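Local coordinates for Aureochrome1-like protein (Ochromonas danica, PDB 6I20) that probably senses blue light through a flavin mononucleotide bound in its PAS-fold (LOV) domain, as aureochrome photoreceptors do, at residues G36-T41 against S46-R51. Sequence-based numbering, arbitrary orientation.
Sequences GFLTLT and SEVLGR. With EDO (1,2-ethanediol), chain G.
Val-48 meets Phe-37 and Leu-38 where helix 35-41 of the PAS fold packs against the short, weakly bonded helical turn at 45-48, beside the flavin pocket. From CB of Val-48, which points toward helix 35-41, the side chain forks into two methyls. CG1 lies anti to the carbonyl carbon (chi1 -51°) and comes to the edge of the Phe-37 ring, near its plane, 4.1 Å from CE2 of Phe-37. CG2 turns instead to Leu-38 and lies 4.0 Å from its CD2. The valine fork is thus shared between two consecutive residues of the helix, by apolar contact alone. Around it, Ala-33, Tyr-43 and Phe-55 also touch Val-48. The chain turns from Val-48 to Arg-51 in a type II beta turn, with Gly-50 at its third position, where the positive phi suits glycine.

With CG anti to the backbone N (chi1 178°), the Phe-37 ring extends toward Val-48; its side chain lies about 5 Å from the flavin mononucleotide, also touching Cys-53 and Gln-116. Against one ring face, toward the rim, lies CG2 of Thr-41, 3.8 Å above the plane. OG1 of Thr-41 donates a hydrogen bond to O of Phe-37 at 2.9 Å, and N of Thr-41 donates to the same oxygen from the opposite face of the carbonyl plane.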
ATOM      1  N   GLY A  36       3.947  -7.052  -9.482  1.00 16.38           N
ATOM      2  CA  GLY A  36       3.171  -5.938 -10.002  1.00 16.20           C
ATOM      3  C   GLY A  36       3.546  -4.634  -9.325  1.00 15.92           C
ATOM      4  O   GLY A  36       3.609  -3.595  -9.980  1.00 17.40           O
ATOM      5  N   PHE A  37       3.729  -4.677  -8.012  1.00 15.20           N
ATOM      6  CA  PHE A  37       4.175  -3.486  -7.266  1.00 15.37           C
ATOM      7  C   PHE A  37       5.529  -3.004  -7.771  1.00 15.44           C
ATOM      8  O   PHE A  37       5.758  -1.797  -7.969  1.00 16.12           O
ATOM      9  CB  PHE A  37       4.253  -3.777  -5.784  1.00 15.56           C
ATOM     10  CG  PHE A  37       4.740  -2.631  -4.942  1.00 14.99           C
ATOM     11  CD1 PHE A  37       3.853  -1.675  -4.469  1.00 14.80           C
ATOM     12  CD2 PHE A  37       6.069  -2.529  -4.596  1.00 15.77           C
ATOM     13  CE1 PHE A  37       4.288  -0.621  -3.686  1.00 14.85           C
ATOM     14  CE2 PHE A  37       6.495  -1.466  -3.807  1.00 15.22           C
ATOM     15  CZ  PHE A  37       5.620  -0.528  -3.343  1.00 15.31           C
ATOM     16  N   LEU A  38       6.435  -3.927  -8.002  1.00 15.53           N
ATOM     17  CA  LEU A  38       7.773  -3.581  -8.497  1.00 16.29           C
ATOM     18  C   LEU A  38       7.676  -2.932  -9.860  1.00 16.89           C
ATOM     19  O   LEU A  38       8.364  -1.949 -10.141  1.00 17.94           O
ATOM     20  CB  LEU A  38       8.685  -4.799  -8.516  1.00 16.50           C
ATOM     21  CG  LEU A  38       8.831  -5.563  -7.214  1.00 17.39           C
ATOM     22  CD1 LEU A  38       9.683  -6.798  -7.432  1.00 18.27           C
ATOM     23  CD2 LEU A  38       9.349  -4.702  -6.072  1.00 16.41           C
ATOM     24  N   THR A  39       6.867  -3.495 -10.753  1.00 17.48           N
ATOM     25  CA  THR A  39       6.726  -2.946 -12.086  1.00 18.79           C
ATOM     26  C   THR A  39       6.066  -1.572 -12.071  1.00 18.15           C
ATOM     27  O   THR A  39       6.534  -0.657 -12.769  1.00 20.32           O
ATOM     28  CB  THR A  39       5.962  -3.898 -12.978  1.00 21.11           C
ATOM     29  OG1 THR A  39       6.709  -5.120 -13.007  1.00 23.38           O
ATOM     30  CG2 THR A  39       5.815  -3.341 -14.392  1.00 22.76           C
ATOM     31  N   LEU A  40       5.046  -1.423 -11.247  1.00 17.62           N
ATOM     32  CA  LEU A  40       4.327  -0.140 -11.116  1.00 17.82           C
ATOM     33  C   LEU A  40       5.268   0.960 -10.644  1.00 17.64           C
ATOM     34  O   LEU A  40       5.253   2.056 -11.178  1.00 19.84           O
ATOM     35  CB  LEU A  40       3.180  -0.285 -10.115  1.00 18.99           C
ATOM     36  CG  LEU A  40       2.491   0.996  -9.650  1.00 19.88           C
ATOM     37  CD1 LEU A  40       1.800   1.650 -10.843  1.00 22.03           C
ATOM     38  CD2 LEU A  40       1.510   0.652  -8.528  1.00 20.11           C
ATOM     39  N   THR A  41       6.032   0.673  -9.599  1.00 17.08           N
ATOM     40  CA  THR A  41       6.835   1.684  -8.938  1.00 16.55           C
ATOM     41  C   THR A  41       8.235   1.850  -9.508  1.00 17.56           C
ATOM     42  O   THR A  41       8.875   2.904  -9.239  1.00 17.62           O
ATOM     43  CB  THR A  41       6.951   1.392  -7.438  1.00 15.91           C
ATOM     44  OG1 THR A  41       7.738   0.205  -7.229  1.00 16.08           O
ATOM     45  CG2 THR A  41       5.613   1.310  -6.771  1.00 16.18           C
ATOM     46  N   SER A  46      14.865  -5.789  -3.875  1.00 15.81           N
ATOM     47  CA  SER A  46      15.932  -5.520  -2.913  1.00 16.56           C
ATOM     48  C   SER A  46      15.969  -4.067  -2.452  1.00 15.96           C
ATOM     49  O   SER A  46      16.680  -3.786  -1.473  1.00 17.62           O
ATOM     50  CB  SER A  46      17.264  -5.897  -3.562  1.00 17.59           C
ATOM     51  OG  SER A  46      17.383  -5.213  -4.793  1.00 18.69           O
ATOM     52  N   GLU A  47      15.248  -3.167  -3.104  1.00 15.59           N
ATOM     53  CA  GLU A  47      15.154  -1.772  -2.714  1.00 15.76           C
ATOM     54  C   GLU A  47      13.914  -1.475  -1.894  1.00 16.02           C
ATOM     55  O   GLU A  47      13.755  -0.366  -1.397  1.00 17.54           O
ATOM     56  CB  GLU A  47      15.148  -0.871  -3.966  1.00 16.56           C
ATOM     57  CG  GLU A  47      16.436  -0.933  -4.728  1.00 17.89           C
ATOM     58  CD  GLU A  47      16.420  -0.130  -5.990  1.00 19.33           C
ATOM     59  OE1 GLU A  47      15.524  -0.311  -6.839  1.00 19.05           O
ATOM     60  OE2 GLU A  47      17.317   0.724  -6.149  1.00 21.24           O
ATOM     61  N   VAL A  48      12.982  -2.433  -1.808  1.00 14.88           N
ATOM     62  CA  VAL A  48      11.706  -2.192  -1.115  1.00 15.00           C
ATOM     63  C   VAL A  48      11.557  -2.973   0.185  1.00 14.04           C
ATOM     64  O   VAL A  48      11.013  -2.470   1.165  1.00 14.56           O
ATOM     65  CB  VAL A  48      10.517  -2.333  -2.026  1.00 17.52           C
ATOM     66  CG1 VAL A  48      10.611  -1.550  -3.308  1.00 18.38           C
ATOM     67  CG2 VAL A  48      10.173  -3.721  -2.293  1.00 19.31           C
ATOM     68  N   LEU A  49      12.014  -4.232   0.214  1.00 14.72           N
ATOM     69  CA  LEU A  49      11.910  -4.989   1.448  1.00 14.76           C
ATOM     70  C   LEU A  49      12.681  -4.282   2.554  1.00 14.69           C
ATOM     71  O   LEU A  49      13.781  -3.754   2.315  1.00 16.02           O
ATOM     72  CB  LEU A  49      12.421  -6.396   1.294  1.00 15.64           C
ATOM     73  CG  LEU A  49      11.674  -7.289   0.301  1.00 16.73           C
ATOM     74  CD1 LEU A  49      12.409  -8.603   0.199  1.00 18.35           C
ATOM     75  CD2 LEU A  49      10.210  -7.474   0.647  1.00 18.13           C
ATOM     76  N   GLY A  50      12.098  -4.239   3.752  1.00 15.18           N
ATOM     77  CA  GLY A  50      12.742  -3.567   4.898  1.00 16.23           C
ATOM     78  C   GLY A  50      12.517  -2.075   4.977  1.00 15.35           C
ATOM     79  O   GLY A  50      13.054  -1.426   5.888  1.00 17.92           O
ATOM     80  N   ARG A  51      11.744  -1.528   4.037  0.50 14.83           N
ATOM     81  CA  ARG A  51      11.436  -0.110   3.970  0.50 15.40           C
ATOM     82  C   ARG A  51       9.950   0.143   4.210  0.50 14.82           C
ATOM     83  O   ARG A  51       9.111  -0.652   3.803  0.50 14.56           O
ATOM     84  CB  ARG A  51      11.811   0.441   2.580  0.50 16.05           C
ATOM     85  CG  ARG A  51      13.281   0.211   2.227  0.50 16.73           C
ATOM     86  CD  ARG A  51      14.164   1.203   2.970  0.50 17.29           C
ATOM     87  NE  ARG A  51      13.651   2.560   2.910  0.50 19.87           N
ATOM     88  CZ  ARG A  51      13.818   3.433   1.907  0.50 20.06           C
ATOM     89  NH1 ARG A  51      13.235   4.579   1.990  0.50 19.82           N
ATOM     90  NH2 ARG A  51      14.587   3.179   0.852  0.50 22.49           N
TER
HETATM   91  C1  EDO G 403       6.021  -7.261 -14.868  1.00 37.17           C
HETATM   92  O1  EDO G 403       6.133  -8.353 -15.792  1.00 52.55           O
HETATM   93  C2  EDO G 403       4.570  -6.805 -14.785  1.00 38.70           C
HETATM   94  O2  EDO G 403       4.055  -6.900 -13.451  1.00 37.50           O